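Local coordinates for protein Cel44C (Paenibacillus polymyxa, PDB 2YIH) that acts as an endo-xyloglucanase, probably also cleaving cellulose-type glucans, through the glycoside hydrolase family 44 portion of a larger multidomain protein, at residues 450-464 / 499-513. The protein carries 8 engineered substitutions. Numbering follows the deposited sequence.
Sequences VVMNKSMDSAFDAQF and NRFTYTVPPLTAYHI
Asn-453 and Val-505 meet in the beta domain beside the catalytic barrel, where the antiparallel pairings 450-453 with 509-513 and 460-464 with 500-505 run out into loops, and they illustrate how one buried amide can tie a loop to the end of a neighbouring strand. The asparagine CB sits between Pro-506 O (3.2 Å) and Val-505 CG1 (3.5 Å). CG, held opposite the backbone N (chi1 -173°), lies against Pro-506 O, with Pro-507 CA next. At the tip, OD1 accepts from Ser-455 N in an Asx turn, while ND2 donates to Ser-458 O and, at 3.0 Å, to Val-505 O, both near the amide plane. ND2 meets Val-505 O from above its carbonyl plane and Phe-460 N from the other face, gripping the oxygen from both sides. With an alanine in place of Asn-453, Ser-455 N and Ser-458 O would each probably lose this partner and Val-505 O one of two donors, letting the 454-459 loop shift. A G1 bulge sets Leu-508 and Thr-509 together opposite Asn-453, whose N bonds Thr-509 O. Farther along, the Phe-464 and Phe-501 rings, planes 13° apart, are offset and hardly overlap. An amide satisfied at both heteroatoms thus fixes the loop, while Val-451, Val-505 and Phe-464 pack by apolar contact.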
# COMPACT_ATOMS: atom_id res chain seq x y z
N VAL A 450 2.90 -4.56 20.60
CA VAL A 450 3.88 -3.59 20.04
C VAL A 450 3.56 -2.25 20.69
O VAL A 450 2.41 -1.78 20.66
CB VAL A 450 3.81 -3.53 18.48
CG1 VAL A 450 4.61 -2.30 17.95
CG2 VAL A 450 4.38 -4.79 17.89
N VAL A 451 4.55 -1.69 21.39
CA VAL A 451 4.36 -0.44 22.11
C VAL A 451 5.47 0.56 21.74
O VAL A 451 6.63 0.18 21.45
CB VAL A 451 4.29 -0.67 23.65
CG1 VAL A 451 5.60 -1.29 24.19
CG2 VAL A 451 3.92 0.63 24.38
N MET A 452 5.13 1.83 21.68
CA MET A 452 6.14 2.82 21.32
C MET A 452 6.00 4.11 22.11
O MET A 452 4.89 4.50 22.46
CB MET A 452 6.11 3.10 19.82
CG MET A 452 4.83 3.80 19.32
SD MET A 452 4.31 3.24 17.69
CE MET A 452 3.64 1.61 18.13
N ASN A 453 7.15 4.76 22.35
CA ASN A 453 7.20 6.09 22.95
C ASN A 453 7.62 7.12 21.90
O ASN A 453 8.76 7.06 21.39
CB ASN A 453 8.21 6.06 24.11
CG ASN A 453 8.21 7.36 24.92
OD1 ASN A 453 7.68 8.37 24.50
ND2 ASN A 453 8.89 7.32 26.06
N LYS A 454 6.69 8.02 21.58
CA LYS A 454 6.87 9.07 20.57
C LYS A 454 7.51 10.34 21.17
O LYS A 454 7.85 11.28 20.44
CB LYS A 454 5.53 9.44 19.94
CG LYS A 454 4.85 8.29 19.16
CD LYS A 454 3.47 8.68 18.67
CE LYS A 454 2.41 8.42 19.73
NZ LYS A 454 1.09 8.93 19.30
N SER A 455 7.63 10.38 22.50
CA SER A 455 8.28 11.55 23.12
C SER A 455 9.74 11.62 22.70
O SER A 455 10.45 10.61 22.67
CB SER A 455 8.24 11.49 24.65
OG SER A 455 8.98 12.61 25.19
N MET A 456 10.20 12.84 22.41
CA MET A 456 11.60 13.02 22.06
C MET A 456 12.48 13.11 23.29
O MET A 456 13.69 12.92 23.20
CB MET A 456 11.79 14.26 21.19
CG MET A 456 11.16 14.14 19.83
SD MET A 456 11.79 15.41 18.73
CE MET A 456 13.42 14.75 18.40
N ASP A 457 11.87 13.35 24.46
CA ASP A 457 12.58 13.78 25.68
C ASP A 457 12.37 12.87 26.91
O ASP A 457 13.21 12.82 27.81
CB ASP A 457 12.10 15.18 26.10
CG ASP A 457 12.25 16.20 25.00
OD1 ASP A 457 13.36 16.29 24.44
OD2 ASP A 457 11.28 16.94 24.73
N SER A 458 11.18 12.28 27.00
CA SER A 458 10.78 11.69 28.28
C SER A 458 10.41 10.21 28.19
O SER A 458 9.48 9.86 27.47
CB SER A 458 9.61 12.49 28.89
OG SER A 458 9.91 13.89 28.92
N ALA A 459 11.07 9.38 29.00
CA ALA A 459 10.67 7.98 29.16
C ALA A 459 9.32 7.95 29.84
O ALA A 459 8.93 8.92 30.50
CB ALA A 459 11.69 7.22 30.00
N PHE A 460 8.62 6.82 29.73
CA PHE A 460 7.51 6.54 30.64
C PHE A 460 7.59 5.11 31.15
O PHE A 460 8.12 4.22 30.48
CB PHE A 460 6.13 6.84 30.02
CG PHE A 460 5.87 6.14 28.70
CD1 PHE A 460 5.54 4.78 28.66
CD2 PHE A 460 5.82 6.87 27.52
CE1 PHE A 460 5.27 4.14 27.44
CE2 PHE A 460 5.51 6.25 26.31
CZ PHE A 460 5.24 4.90 26.26
N ASP A 461 6.97 4.86 32.30
CA ASP A 461 6.79 3.49 32.76
C ASP A 461 5.39 3.08 32.29
O ASP A 461 4.41 3.70 32.66
CB ASP A 461 6.84 3.42 34.30
CG ASP A 461 8.26 3.49 34.85
OD1 ASP A 461 9.24 3.47 34.07
OD2 ASP A 461 8.39 3.62 36.09
N ALA A 462 5.32 2.05 31.44
CA ALA A 462 4.02 1.55 30.98
C ALA A 462 3.57 0.48 31.94
O ALA A 462 4.25 -0.53 32.10
CB ALA A 462 4.14 0.97 29.55
N GLN A 463 2.42 0.69 32.57
CA GLN A 463 1.83 -0.28 33.48
C GLN A 463 0.77 -1.04 32.69
O GLN A 463 -0.25 -0.45 32.32
CB GLN A 463 1.17 0.49 34.63
CG GLN A 463 0.36 -0.34 35.59
CD GLN A 463 -0.18 0.50 36.73
OE1 GLN A 463 -1.16 0.13 37.38
NE2 GLN A 463 0.44 1.66 36.96
N PHE A 464 1.05 -2.30 32.38
CA PHE A 464 0.13 -3.12 31.57
C PHE A 464 -0.82 -3.91 32.46
O PHE A 464 -0.40 -4.51 33.45
CB PHE A 464 0.90 -4.11 30.71
CG PHE A 464 1.70 -3.48 29.62
CD1 PHE A 464 3.00 -3.05 29.86
CD2 PHE A 464 1.16 -3.33 28.34
CE1 PHE A 464 3.76 -2.49 28.84
CE2 PHE A 464 1.94 -2.78 27.30
CZ PHE A 464 3.22 -2.34 27.56
N ASN A 499 -1.39 -10.95 36.15
CA ASN A 499 -1.51 -10.41 34.78
C ASN A 499 -1.32 -8.87 34.70
O ASN A 499 -1.98 -8.17 33.91
CB ASN A 499 -2.83 -10.86 34.13
CG ASN A 499 -2.72 -12.18 33.39
OD1 ASN A 499 -1.64 -12.77 33.30
ND2 ASN A 499 -3.86 -12.66 32.86
N ARG A 500 -0.44 -8.36 35.55
CA ARG A 500 -0.03 -6.96 35.45
C ARG A 500 1.48 -6.91 35.49
O ARG A 500 2.13 -7.67 36.22
CB ARG A 500 -0.61 -6.14 36.61
CG ARG A 500 -2.13 -6.10 36.65
CD ARG A 500 -2.61 -5.44 37.93
NE ARG A 500 -1.94 -4.16 38.16
CZ ARG A 500 -2.56 -2.99 38.18
NH1 ARG A 500 -3.87 -2.93 37.99
NH2 ARG A 500 -1.87 -1.88 38.41
N PHE A 501 2.06 -6.05 34.67
CA PHE A 501 3.52 -5.83 34.75
C PHE A 501 3.84 -4.42 34.29
O PHE A 501 2.98 -3.75 33.69
CB PHE A 501 4.30 -6.88 33.95
CG PHE A 501 4.19 -6.71 32.46
CD1 PHE A 501 3.13 -7.26 31.76
CD2 PHE A 501 5.15 -5.97 31.75
CE1 PHE A 501 3.00 -7.09 30.37
CE2 PHE A 501 5.00 -5.75 30.38
CZ PHE A 501 3.94 -6.34 29.69
N THR A 502 5.03 -3.95 34.64
CA THR A 502 5.46 -2.62 34.23
C THR A 502 6.74 -2.77 33.42
O THR A 502 7.56 -3.66 33.69
CB THR A 502 5.71 -1.68 35.45
OG1 THR A 502 4.48 -1.52 36.18
CG2 THR A 502 6.13 -0.30 34.98
N TYR A 503 6.87 -1.95 32.39
CA TYR A 503 8.10 -1.94 31.58
C TYR A 503 8.38 -0.50 31.19
O TYR A 503 7.47 0.22 30.80
CB TYR A 503 7.91 -2.81 30.32
CG TYR A 503 9.20 -3.34 29.75
CD1 TYR A 503 9.83 -4.43 30.32
CD2 TYR A 503 9.87 -2.66 28.72
CE1 TYR A 503 11.02 -4.93 29.81
CE2 TYR A 503 11.06 -3.14 28.21
CZ TYR A 503 11.64 -4.28 28.74
OH TYR A 503 12.84 -4.78 28.25
N THR A 504 9.63 -0.07 31.31
CA THR A 504 9.95 1.32 30.99
C THR A 504 10.19 1.41 29.48
O THR A 504 10.97 0.64 28.94
CB THR A 504 11.22 1.78 31.77
OG1 THR A 504 10.98 1.64 33.19
CG2 THR A 504 11.55 3.24 31.46
N VAL A 505 9.59 2.40 28.84
CA VAL A 505 9.85 2.68 27.42
C VAL A 505 10.59 4.01 27.31
O VAL A 505 10.04 5.06 27.57
CB VAL A 505 8.54 2.71 26.61
CG1 VAL A 505 8.86 2.77 25.09
CG2 VAL A 505 7.68 1.46 26.94
N PRO A 506 11.87 3.98 26.94
CA PRO A 506 12.63 5.22 26.78
C PRO A 506 12.06 6.06 25.64
O PRO A 506 11.28 5.54 24.83
CB PRO A 506 14.04 4.72 26.39
CG PRO A 506 14.10 3.37 26.91
CD PRO A 506 12.71 2.80 26.72
N PRO A 507 12.47 7.33 25.54
CA PRO A 507 12.00 8.16 24.43
C PRO A 507 12.39 7.51 23.09
O PRO A 507 13.42 6.82 23.00
CB PRO A 507 12.83 9.45 24.60
CG PRO A 507 13.30 9.42 26.02
CD PRO A 507 13.53 8.02 26.32
N LEU A 508 11.58 7.77 22.06
CA LEU A 508 11.92 7.34 20.69
C LEU A 508 12.33 5.87 20.65
O LEU A 508 13.35 5.52 20.07
CB LEU A 508 13.03 8.24 20.13
CG LEU A 508 12.61 9.73 20.14
CD1 LEU A 508 13.74 10.69 19.69
CD2 LEU A 508 11.35 9.98 19.31
N THR A 509 11.52 4.99 21.24
CA THR A 509 11.81 3.53 21.27
C THR A 509 10.54 2.76 20.93
O THR A 509 9.44 3.17 21.31
CB THR A 509 12.26 3.10 22.68
OG1 THR A 509 13.42 3.86 23.03
CG2 THR A 509 12.60 1.64 22.76
N ALA A 510 10.69 1.68 20.16
CA ALA A 510 9.56 0.78 19.88
C ALA A 510 9.95 -0.61 20.33
O ALA A 510 11.06 -1.05 20.03
CB ALA A 510 9.24 0.78 18.39
N TYR A 511 9.07 -1.30 21.05
CA TYR A 511 9.32 -2.69 21.47
C TYR A 511 8.19 -3.59 20.96
O TYR A 511 7.02 -3.14 20.87
CB TYR A 511 9.30 -2.84 23.01
CG TYR A 511 10.42 -2.13 23.77
CD1 TYR A 511 11.76 -2.44 23.51
CD2 TYR A 511 10.12 -1.26 24.83
CE1 TYR A 511 12.79 -1.85 24.25
CE2 TYR A 511 11.14 -0.62 25.55
CZ TYR A 511 12.47 -0.94 25.26
OH TYR A 511 13.47 -0.33 25.97
N HIS A 512 8.56 -4.85 20.74
CA HIS A 512 7.61 -5.94 20.55
C HIS A 512 7.80 -6.87 21.74
O HIS A 512 8.89 -7.43 21.95
CB HIS A 512 7.92 -6.71 19.25
CG HIS A 512 6.89 -7.74 18.85
ND1 HIS A 512 6.64 -8.03 17.52
CD2 HIS A 512 6.09 -8.57 19.56
CE1 HIS A 512 5.74 -9.00 17.44
NE2 HIS A 512 5.40 -9.36 18.66
N ILE A 513 6.77 -6.93 22.57
CA ILE A 513 6.76 -7.81 23.77
C ILE A 513 5.94 -9.08 23.48
O ILE A 513 4.84 -8.99 22.95
CB ILE A 513 6.12 -7.07 24.94
CG1 ILE A 513 6.93 -5.78 25.23
CG2 ILE A 513 6.02 -7.97 26.18
CD1 ILE A 513 6.26 -4.81 26.17